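Local structure of Serine/threonine-protein phosphatase 2A regulatory subunit B'' subunit alpha (Homo sapiens, 4I5J) at residues Y194-M199 with G205-Y210; C238-L243 with D268-L273; R255-C260 with H264-T269. The protein serves as a calcium-binding B'' regulatory subunit of protein phosphatase 2A and might modulate the substrate selectivity, catalytic activity and localization of the catalytic enzyme. All coordinates share one frame; numbering follows the deposited sequence.

Contact 1: Y194-M199 with G205-Y210. With CA (calcium ion), chain B.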
loop_
_atom_site.group_PDB
_atom_site.type_symbol
_atom_site.label_atom_id
_atom_site.label_comp_id
_atom_site.label_asym_id
_atom_site.label_seq_id
_atom_site.Cartn_x
_atom_site.Cartn_y
_atom_site.Cartn_z
ATOM N N TYR A 194 0.126 -6.451 1.593
ATOM C CA TYR A 194 0.536 -6.114 0.233
ATOM C C TYR A 194 1.810 -6.890 -0.134
ATOM O O TYR A 194 1.866 -7.537 -1.184
ATOM C CB TYR A 194 0.755 -4.598 0.138
ATOM C CG TYR A 194 1.105 -4.036 -1.224
ATOM C CD1 TYR A 194 0.142 -3.414 -2.004
ATOM C CD2 TYR A 194 2.407 -4.086 -1.709
ATOM C CE1 TYR A 194 0.455 -2.867 -3.235
ATOM C CE2 TYR A 194 2.737 -3.535 -2.947
ATOM C CZ TYR A 194 1.746 -2.935 -3.705
ATOM O OH TYR A 194 2.038 -2.391 -4.941
ATOM N N TRP A 195 2.826 -6.841 0.725
ATOM C CA TRP A 195 4.070 -7.562 0.436
ATOM C C TRP A 195 3.899 -9.062 0.587
ATOM O O TRP A 195 4.559 -9.838 -0.104
ATOM C CB TRP A 195 5.235 -7.052 1.278
ATOM C CG TRP A 195 5.474 -5.627 0.995
ATOM C CD1 TRP A 195 5.290 -4.580 1.848
ATOM C CD2 TRP A 195 5.863 -5.062 -0.263
ATOM N NE1 TRP A 195 5.556 -3.398 1.200
ATOM C CE2 TRP A 195 5.912 -3.666 -0.095
ATOM C CE3 TRP A 195 6.178 -5.604 -1.512
ATOM C CZ2 TRP A 195 6.286 -2.797 -1.128
ATOM C CZ3 TRP A 195 6.540 -4.749 -2.543
ATOM C CH2 TRP A 195 6.594 -3.359 -2.343
ATOM N N PHE A 196 2.991 -9.474 1.467
ATOM C CA PHE A 196 2.708 -10.899 1.610
ATOM C C PHE A 196 2.112 -11.443 0.317
ATOM O O PHE A 196 2.520 -12.495 -0.149
ATOM C CB PHE A 196 1.764 -11.171 2.771
ATOM C CG PHE A 196 1.530 -12.633 3.011
ATOM C CD1 PHE A 196 2.300 -13.325 3.939
ATOM C CD2 PHE A 196 0.555 -13.324 2.298
ATOM C CE1 PHE A 196 2.105 -14.678 4.161
ATOM C CE2 PHE A 196 0.361 -14.689 2.502
ATOM C CZ PHE A 196 1.128 -15.366 3.434
ATOM N N ARG A 197 1.144 -10.733 -0.267
ATOM C CA ARG A 197 0.542 -11.189 -1.519
ATOM C C ARG A 197 1.577 -11.239 -2.645
ATOM O O ARG A 197 1.476 -12.058 -3.570
ATOM C CB ARG A 197 -0.565 -10.218 -1.934
ATOM C CG ARG A 197 -1.877 -10.446 -1.252
ATOM C CD ARG A 197 -2.739 -9.190 -1.291
ATOM N NE ARG A 197 -4.057 -9.502 -0.761
ATOM C CZ ARG A 197 -5.154 -9.560 -1.502
ATOM N NH1 ARG A 197 -5.095 -9.290 -2.806
ATOM N NH2 ARG A 197 -6.312 -9.858 -0.928
ATOM N N CYS A 198 2.554 -10.328 -2.603
ATOM C CA CYS A 198 3.599 -10.363 -3.632
ATOM C C CYS A 198 4.520 -11.566 -3.433
ATOM O O CYS A 198 4.920 -12.205 -4.402
ATOM C CB CYS A 198 4.430 -9.085 -3.632
ATOM S SG CYS A 198 3.525 -7.657 -4.188
ATOM N N MET A 199 4.850 -11.871 -2.180
ATOM C CA MET A 199 5.719 -13.016 -1.883
ATOM C C MET A 199 5.015 -14.356 -2.013
ATOM O O MET A 199 5.659 -15.375 -2.286
ATOM C CB MET A 199 6.346 -12.896 -0.495
ATOM C CG MET A 199 7.364 -11.757 -0.405
ATOM S SD MET A 199 8.390 -11.866 1.080
ATOM C CE MET A 199 9.315 -13.367 0.672
ATOM N N GLY A 205 -1.818 -18.767 0.286
ATOM C CA GLY A 205 -2.031 -18.197 1.610
ATOM C C GLY A 205 -0.876 -18.426 2.579
ATOM O O GLY A 205 -0.932 -17.978 3.714
ATOM N N VAL A 206 0.173 -19.131 2.155
ATOM C CA VAL A 206 1.361 -19.264 2.994
ATOM C C VAL A 206 2.628 -19.064 2.173
ATOM O O VAL A 206 2.620 -19.269 0.965
ATOM C CB VAL A 206 1.460 -20.647 3.645
ATOM C CG1 VAL A 206 0.137 -21.016 4.334
ATOM C CG2 VAL A 206 1.866 -21.694 2.609
ATOM N N LEU A 207 3.718 -18.674 2.841
ATOM C CA LEU A 207 5.010 -18.516 2.196
ATOM C C LEU A 207 5.774 -19.792 2.466
ATOM O O LEU A 207 6.083 -20.092 3.610
ATOM C CB LEU A 207 5.762 -17.305 2.771
ATOM C CG LEU A 207 4.979 -15.992 2.682
ATOM C CD1 LEU A 207 5.843 -14.810 3.093
ATOM C CD2 LEU A 207 4.410 -15.800 1.277
ATOM N N SER A 208 6.022 -20.565 1.413
ATOM C CA SER A 208 6.767 -21.807 1.533
ATOM C C SER A 208 8.251 -21.480 1.411
ATOM O O SER A 208 8.620 -20.369 0.993
ATOM C CB SER A 208 6.349 -22.761 0.422
ATOM O OG SER A 208 6.617 -22.169 -0.849
ATOM N N MET A 209 9.108 -22.435 1.759
ATOM C CA MET A 209 10.538 -22.161 1.784
ATOM C C MET A 209 11.086 -21.976 0.383
ATOM O O MET A 209 12.111 -21.313 0.194
ATOM C CB MET A 209 11.306 -23.266 2.506
ATOM C CG MET A 209 10.993 -23.341 3.979
ATOM S SD MET A 209 11.832 -24.778 4.703
ATOM C CE MET A 209 11.216 -24.746 6.398
ATOM N N TYR A 210 10.412 -22.555 -0.604
ATOM C CA TYR A 210 10.870 -22.391 -1.973
ATOM C C TYR A 210 10.425 -21.051 -2.557
ATOM O O TYR A 210 11.040 -20.556 -3.492
ATOM C CB TYR A 210 10.458 -23.566 -2.864
ATOM C CG TYR A 210 9.004 -23.950 -2.788
ATOM C CD1 TYR A 210 8.086 -23.415 -3.682
ATOM C CD2 TYR A 210 8.552 -24.876 -1.847
ATOM C CE1 TYR A 210 6.770 -23.757 -3.632
ATOM C CE2 TYR A 210 7.212 -25.232 -1.788
ATOM C CZ TYR A 210 6.331 -24.672 -2.685
ATOM O OH TYR A 210 4.997 -25.003 -2.652
HETATM CA CA CA B . 2.594 -19.806 -1.271
HETATM O O HOH W 1 3.323 -22.110 -1.207
#

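Contact 2: C238-L243 with D268-L273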
loop_
_atom_site.group_PDB
_atom_site.type_symbol
_atom_site.label_atom_id
_atom_site.label_comp_id
_atom_site.label_asym_id
_atom_site.label_seq_id
_atom_site.Cartn_x
_atom_site.Cartn_y
_atom_site.Cartn_z
ATOM N N CYS A 238 17.185 -19.848 8.602
ATOM C CA CYS A 238 17.231 -20.015 10.056
ATOM C C CYS A 238 17.009 -18.686 10.792
ATOM O O CYS A 238 16.167 -18.592 11.684
ATOM C CB CYS A 238 18.561 -20.625 10.475
ATOM S SG CYS A 238 18.619 -22.406 10.192
ATOM N N GLN A 239 17.763 -17.663 10.402
ATOM C CA GLN A 239 17.589 -16.316 10.947
ATOM C C GLN A 239 16.163 -15.824 10.831
ATOM O O GLN A 239 15.594 -15.278 11.782
ATOM C CB GLN A 239 18.499 -15.323 10.215
ATOM C CG GLN A 239 19.985 -15.597 10.424
ATOM C CD GLN A 239 20.851 -14.426 10.010
ATOM O OE1 GLN A 239 20.368 -13.468 9.400
ATOM N NE2 GLN A 239 22.134 -14.490 10.346
ATOM N N MET A 240 15.586 -16.009 9.652
ATOM C CA MET A 240 14.245 -15.492 9.383
ATOM C C MET A 240 13.193 -16.263 10.167
ATOM O O MET A 240 12.155 -15.719 10.535
ATOM C CB MET A 240 13.943 -15.521 7.882
ATOM C CG MET A 240 14.734 -14.494 7.123
ATOM S SD MET A 240 14.389 -12.842 7.772
ATOM C CE MET A 240 16.003 -12.343 8.405
ATOM N N LEU A 241 13.462 -17.536 10.432
ATOM C CA LEU A 241 12.511 -18.321 11.197
ATOM C C LEU A 241 12.603 -17.947 12.663
ATOM O O LEU A 241 11.582 -17.830 13.339
ATOM C CB LEU A 241 12.740 -19.813 10.997
ATOM C CG LEU A 241 12.271 -20.400 9.668
ATOM C CD1 LEU A 241 12.652 -21.915 9.609
ATOM C CD2 LEU A 241 10.766 -20.172 9.498
ATOM N N ASP A 242 13.822 -17.748 13.156
ATOM C CA ASP A 242 13.999 -17.280 14.524
ATOM C C ASP A 242 13.394 -15.883 14.653
ATOM O O ASP A 242 12.815 -15.532 15.685
ATOM C CB ASP A 242 15.475 -17.283 14.912
ATOM C CG ASP A 242 16.077 -18.685 14.907
ATOM O OD1 ASP A 242 15.313 -19.675 15.031
ATOM O OD2 ASP A 242 17.316 -18.804 14.780
ATOM N N LEU A 243 13.490 -15.097 13.587
ATOM C CA LEU A 243 12.920 -13.758 13.611
ATOM C C LEU A 243 11.400 -13.789 13.739
ATOM O O LEU A 243 10.831 -13.081 14.573
ATOM C CB LEU A 243 13.321 -12.978 12.365
ATOM C CG LEU A 243 12.792 -11.546 12.308
ATOM C CD1 LEU A 243 13.270 -10.755 13.516
ATOM C CD2 LEU A 243 13.236 -10.881 11.018
ATOM N N ASP A 268 12.482 -6.772 3.827
ATOM C CA ASP A 268 13.729 -6.189 3.319
ATOM C C ASP A 268 14.751 -7.265 2.992
ATOM O O ASP A 268 15.427 -7.220 1.964
ATOM C CB ASP A 268 14.325 -5.212 4.342
ATOM C CG ASP A 268 13.480 -3.966 4.519
ATOM O OD1 ASP A 268 12.722 -3.604 3.582
ATOM O OD2 ASP A 268 13.576 -3.347 5.600
ATOM N N THR A 269 14.850 -8.237 3.885
ATOM C CA THR A 269 15.797 -9.319 3.755
ATOM C C THR A 269 15.584 -10.054 2.435
ATOM O O THR A 269 16.541 -10.482 1.813
ATOM C CB THR A 269 15.641 -10.278 4.946
ATOM O OG1 THR A 269 15.934 -9.572 6.159
ATOM C CG2 THR A 269 16.555 -11.472 4.825
ATOM N N PHE A 270 14.334 -10.172 1.987
ATOM C CA PHE A 270 14.035 -10.891 0.737
ATOM C C PHE A 270 13.945 -10.082 -0.545
ATOM O O PHE A 270 14.024 -10.656 -1.643
ATOM C CB PHE A 270 12.783 -11.761 0.884
ATOM C CG PHE A 270 12.994 -12.942 1.780
ATOM C CD1 PHE A 270 12.446 -12.979 3.054
ATOM C CD2 PHE A 270 13.796 -13.999 1.364
ATOM C CE1 PHE A 270 12.670 -14.061 3.884
ATOM C CE2 PHE A 270 14.037 -15.074 2.189
ATOM C CZ PHE A 270 13.469 -15.113 3.451
ATOM N N PHE A 271 13.762 -8.766 -0.444
ATOM C CA PHE A 271 13.619 -7.999 -1.677
ATOM C C PHE A 271 14.007 -6.517 -1.651
ATOM O O PHE A 271 13.760 -5.809 -2.624
ATOM C CB PHE A 271 12.230 -8.200 -2.300
ATOM C CG PHE A 271 11.087 -7.739 -1.433
ATOM C CD1 PHE A 271 10.799 -6.388 -1.305
ATOM C CD2 PHE A 271 10.274 -8.654 -0.790
ATOM C CE1 PHE A 271 9.743 -5.961 -0.531
ATOM C CE2 PHE A 271 9.217 -8.234 -0.012
ATOM C CZ PHE A 271 8.952 -6.879 0.117
ATOM N N ASN A 272 14.622 -6.057 -0.562
ATOM C CA ASN A 272 15.202 -4.704 -0.509
ATOM C C ASN A 272 16.665 -4.817 -0.053
ATOM O O ASN A 272 16.982 -4.654 1.130
ATOM C CB ASN A 272 14.373 -3.768 0.396
ATOM C CG ASN A 272 14.765 -2.283 0.256
ATOM O OD1 ASN A 272 15.945 -1.933 0.182
ATOM N ND2 ASN A 272 13.759 -1.409 0.237
ATOM N N LEU A 273 17.543 -5.133 -1.005
ATOM C CA LEU A 273 18.945 -5.465 -0.712
ATOM C C LEU A 273 19.638 -4.361 0.054
ATOM O O LEU A 273 20.429 -4.632 0.946
ATOM C CB LEU A 273 19.717 -5.730 -2.009
ATOM C CG LEU A 273 21.175 -6.207 -1.925
ATOM C CD1 LEU A 273 21.279 -7.497 -1.113
ATOM C CD2 LEU A 273 21.764 -6.408 -3.329
#

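Contact 3: R255-C260 with H264-T269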
loop_
_atom_site.group_PDB
_atom_site.type_symbol
_atom_site.label_atom_id
_atom_site.label_comp_id
_atom_site.label_asym_id
_atom_site.label_seq_id
_atom_site.Cartn_x
_atom_site.Cartn_y
_atom_site.Cartn_z
ATOM N N ARG A 255 -0.820 -13.917 9.351
ATOM C CA ARG A 255 -0.933 -13.870 10.796
ATOM C C ARG A 255 0.431 -13.999 11.490
ATOM O O ARG A 255 0.709 -13.239 12.415
ATOM C CB ARG A 255 -1.886 -14.962 11.274
ATOM C CG ARG A 255 -2.392 -14.781 12.689
ATOM C CD ARG A 255 -3.368 -15.902 13.066
ATOM N NE ARG A 255 -4.218 -15.517 14.190
ATOM C CZ ARG A 255 -3.878 -15.652 15.468
ATOM N NH1 ARG A 255 -2.704 -16.177 15.799
ATOM N NH2 ARG A 255 -4.717 -15.264 16.420
ATOM N N ASP A 256 1.281 -14.935 11.052
ATOM C CA ASP A 256 2.614 -15.086 11.666
ATOM C C ASP A 256 3.429 -13.805 11.482
ATOM O O ASP A 256 4.133 -13.360 12.390
ATOM C CB ASP A 256 3.412 -16.235 11.052
ATOM C CG ASP A 256 2.768 -17.595 11.259
ATOM O OD1 ASP A 256 2.178 -17.867 12.326
ATOM O OD2 ASP A 256 2.857 -18.403 10.320
ATOM N N LEU A 257 3.338 -13.218 10.294
ATOM C CA LEU A 257 4.125 -12.019 9.996
ATOM C C LEU A 257 3.629 -10.761 10.734
ATOM O O LEU A 257 4.448 -9.966 11.193
ATOM C CB LEU A 257 4.270 -11.802 8.477
ATOM C CG LEU A 257 5.289 -12.758 7.825
ATOM C CD1 LEU A 257 5.121 -12.897 6.295
ATOM C CD2 LEU A 257 6.725 -12.327 8.165
ATOM N N LYS A 258 2.311 -10.593 10.872
ATOM C CA LYS A 258 1.771 -9.500 11.697
ATOM C C LYS A 258 2.106 -9.724 13.171
ATOM O O LYS A 258 2.480 -8.790 13.867
ATOM C CB LYS A 258 0.250 -9.373 11.548
ATOM C CG LYS A 258 -0.236 -8.931 10.185
ATOM C CD LYS A 258 -1.761 -9.010 10.089
ATOM C CE LYS A 258 -2.271 -8.320 8.833
ATOM N NZ LYS A 258 -3.756 -8.339 8.720
ATOM N N ARG A 259 1.980 -10.964 13.646
ATOM C CA ARG A 259 2.211 -11.257 15.062
ATOM C C ARG A 259 3.652 -11.006 15.499
ATOM O O ARG A 259 3.893 -10.531 16.604
ATOM C CB ARG A 259 1.809 -12.694 15.413
ATOM C CG ARG A 259 0.307 -12.930 15.522
ATOM C CD ARG A 259 -0.005 -14.414 15.721
ATOM N NE ARG A 259 0.552 -14.942 16.964
ATOM C CZ ARG A 259 -0.062 -14.871 18.143
ATOM N NH1 ARG A 259 -1.253 -14.290 18.237
ATOM N NH2 ARG A 259 0.512 -15.375 19.230
ATOM N N CYS A 260 4.611 -11.316 14.634
ATOM C CA CYS A 260 6.014 -11.230 15.023
ATOM C C CYS A 260 6.462 -9.790 15.179
ATOM O O CYS A 260 7.489 -9.524 15.806
ATOM C CB CYS A 260 6.911 -11.945 14.014
ATOM S SG CYS A 260 7.326 -10.987 12.526
ATOM N N HIS A 264 8.701 -6.085 8.502
ATOM C CA HIS A 264 9.450 -5.197 7.621
ATOM C C HIS A 264 10.884 -5.661 7.440
ATOM O O HIS A 264 11.467 -5.500 6.366
ATOM C CB HIS A 264 9.410 -3.747 8.129
ATOM C CG HIS A 264 9.948 -3.569 9.512
ATOM N ND1 HIS A 264 9.256 -3.970 10.637
ATOM C CD2 HIS A 264 11.101 -3.019 9.959
ATOM C CE1 HIS A 264 9.965 -3.687 11.714
ATOM N NE2 HIS A 264 11.092 -3.112 11.329
ATOM N N ILE A 265 11.450 -6.240 8.490
ATOM C CA ILE A 265 12.801 -6.775 8.414
ATOM C C ILE A 265 12.836 -7.995 7.511
ATOM O O ILE A 265 13.687 -8.092 6.619
ATOM C CB ILE A 265 13.329 -7.131 9.798
ATOM C CG1 ILE A 265 13.511 -5.849 10.615
ATOM C CG2 ILE A 265 14.637 -7.864 9.685
ATOM C CD1 ILE A 265 14.086 -6.099 11.992
ATOM N N PHE A 266 11.912 -8.920 7.756
ATOM C CA PHE A 266 11.690 -10.093 6.906
ATOM C C PHE A 266 11.617 -9.669 5.433
ATOM O O PHE A 266 12.412 -10.105 4.597
ATOM C CB PHE A 266 10.374 -10.751 7.338
ATOM C CG PHE A 266 10.031 -12.028 6.600
ATOM C CD1 PHE A 266 10.580 -13.239 6.980
ATOM C CD2 PHE A 266 9.117 -12.018 5.565
ATOM C CE1 PHE A 266 10.244 -14.409 6.323
ATOM C CE2 PHE A 266 8.780 -13.190 4.905
ATOM C CZ PHE A 266 9.340 -14.377 5.281
ATOM N N TYR A 267 10.706 -8.754 5.133
ATOM C CA TYR A 267 10.535 -8.267 3.762
ATOM C C TYR A 267 11.801 -7.659 3.116
ATOM O O TYR A 267 12.151 -7.985 1.976
ATOM C CB TYR A 267 9.353 -7.282 3.701
ATOM C CG TYR A 267 7.999 -7.941 3.937
ATOM C CD1 TYR A 267 6.993 -7.281 4.625
ATOM C CD2 TYR A 267 7.726 -9.218 3.451
ATOM C CE1 TYR A 267 5.767 -7.864 4.830
ATOM C CE2 TYR A 267 6.491 -9.817 3.654
ATOM C CZ TYR A 267 5.520 -9.139 4.351
ATOM O OH TYR A 267 4.281 -9.713 4.555
ATOM N N ASP A 268 12.482 -6.772 3.827
ATOM C CA ASP A 268 13.729 -6.189 3.319
ATOM C C ASP A 268 14.751 -7.265 2.992
ATOM O O ASP A 268 15.427 -7.220 1.964
ATOM C CB ASP A 268 14.325 -5.212 4.342
ATOM C CG ASP A 268 13.480 -3.966 4.519
ATOM O OD1 ASP A 268 12.722 -3.604 3.582
ATOM O OD2 ASP A 268 13.576 -3.347 5.600
ATOM N N THR A 269 14.850 -8.237 3.885
ATOM C CA THR A 269 15.797 -9.319 3.755
ATOM C C THR A 269 15.584 -10.054 2.435
ATOM O O THR A 269 16.541 -10.482 1.813
ATOM C CB THR A 269 15.641 -10.278 4.946
ATOM O OG1 THR A 269 15.934 -9.572 6.159
ATOM C CG2 THR A 269 16.555 -11.472 4.825
#

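Contact 1: Y194-M199 with G205-Y210
The Phe196 ring and the Leu207 side chain carry the apolar part of the meeting. CD2 of Leu207 sits over one face of the ring in a CH-pi contact, 4.1 Å from the Phe196 centroid and 20° off the ring normal, displaced toward the rim. Leu207 CG touches the rim itself, 3.5 Å from Phe196 CE1. With CG anti to the backbone N (chi1 -176°), the Phe196 ring reaches out to residues 205-207 of the loop. The same methyl, Leu207 CD2, also meets the last turn of the helix, 3.6 Å from Met199 C and 3.9 Å from Met199 CB.

These residues belong to a calcium-loaded EF-hand: helix 189-199 enters, helix 209-226 leaves, and Leu207 is the hydrophobic residue that turns inward from the loop. Leu207 also forms backbone hydrogen bonds with Ile252.

Backbone atoms meet the ring edge: Gly205 O lies near the plane of the Phe196 ring, 3.3 Å from Phe196 CZ. The positive phi of Gly205 (92°) would press a CB against the preceding carbonyl O.

Metal coordination comes one residue on. Val206 O binds the calcium ion at 2.3 Å, and water 1 binds it at 2.4 Å; Asp200, Asp202, Asp204 and Glu211 complete the site.

Contact 2: C238-L243 with D268-L273
In the C-terminal helical part of this EF-hand fragment, a Met-aromatic contact joins helix 233-244 to helix 263-271, with Met240 reaching Phe270 and Thr269. The sulfur approaches the ring obliquely: Met240 SD is 5.4 Å from the Phe270 centroid, 51° off the ring normal. The methylene before it, Met240 CG, lies 3.9 Å from Phe270 CE1 and as near to CZ. These outer atoms of the ring lie alongside the methionine's CG as the two chains run past one another.

The end of that chain goes to Thr269 instead. Met240 and Thr269 point at each other tip to tip, and the methyl CE touches both branches of the threonine, 3.6 Å from Thr269 OG1 and 3.7 Å from Thr269 CG2. Bends at chi2 (-58°) and chi3 (117°) carry CE off the line of CB and CG and onto the threonine. The hydroxyl of Thr269 is not left to the methyl group for a partner, since it is hydrogen-bonded to Ile265 O one turn back in its own helix.

With an alanine in place of Met240, the CG, SD and CE contacts would be gone, which would probably open a gap beside Phe270 and leave the Thr269 methyl without this neighbour.

All three touching side chains are buried. Leu236, one turn before Met240, packs on both Thr269 and Phe270, while Leu212 and Tyr216 bring helix 209-226 against Phe270; the Phe266 ring meets that of Phe270 edge-to-face.

Contact 3: R255-C260 with H264-T269
Helix 254-260 and helix 263-271 come nearest at Leu257 and Phe266, whose CA atoms are 8.4 Å apart, a spacing bridged by side chains. They are two consecutive helices joined by a short turn. Helix 254-260 is probably the exiting helix of a second EF-hand paired with the calcium-loaded one, since the loops before helices 209-226 and 254-260 are joined by backbone hydrogen bonds between Leu207 and Ile252; helix 263-271 packs against the pair. Leu257 is the residue of the first helix that fills the angle.

Its two methyls are placed differently against the facing rings. CD2 lies over one face of the Phe266 ring, a CH-pi contact 3.8 Å from the centroid and 22° off the ring normal, set toward the rim; its nearest ring atom is Phe266 CD2 at 3.5 Å. The leucine and phenylalanine side chains cross at about a right angle, and the ring is brought to the methyl because Phe266 holds its CG anti to the backbone N (chi1 -177°).

Tyr267 OH makes a weak hydrogen bond to Ile192 O, which places the phenol end between Leu257 and helix 189-199. From the same helix, Phe196 packs on both Leu257 and Tyr267. The second leucine methyl, CD1, takes the other route, past Phe266 CE2 at 3.9 Å to the outer end of Tyr267, where it meets the ring obliquely, with Leu257 CD1 3.7 Å from Tyr267 OH.

How the contacts relate
Along the chain, contact 1 closes first; contact 2 then opens on helix 233-244, and contacts 2 and 3 end together on helix 263-271, sharing Asp268 and Thr269. Their centres are about 8 Å apart, while the centre of contact 1 lies about 13 Å from that of contact 2 and 11 Å from that of contact 3. Helix 263-271 joins all three: Phe270 and Phe271 reach Met199 and Trp195 of the EF-hand, Tyr267 packs against Trp195 and Met199, and Phe266 meets Met240. Successive turns of one late helix thus pack against the entering helix of the calcium site and against helices 233-244 and 254-260, making one buried region behind the calcium loop.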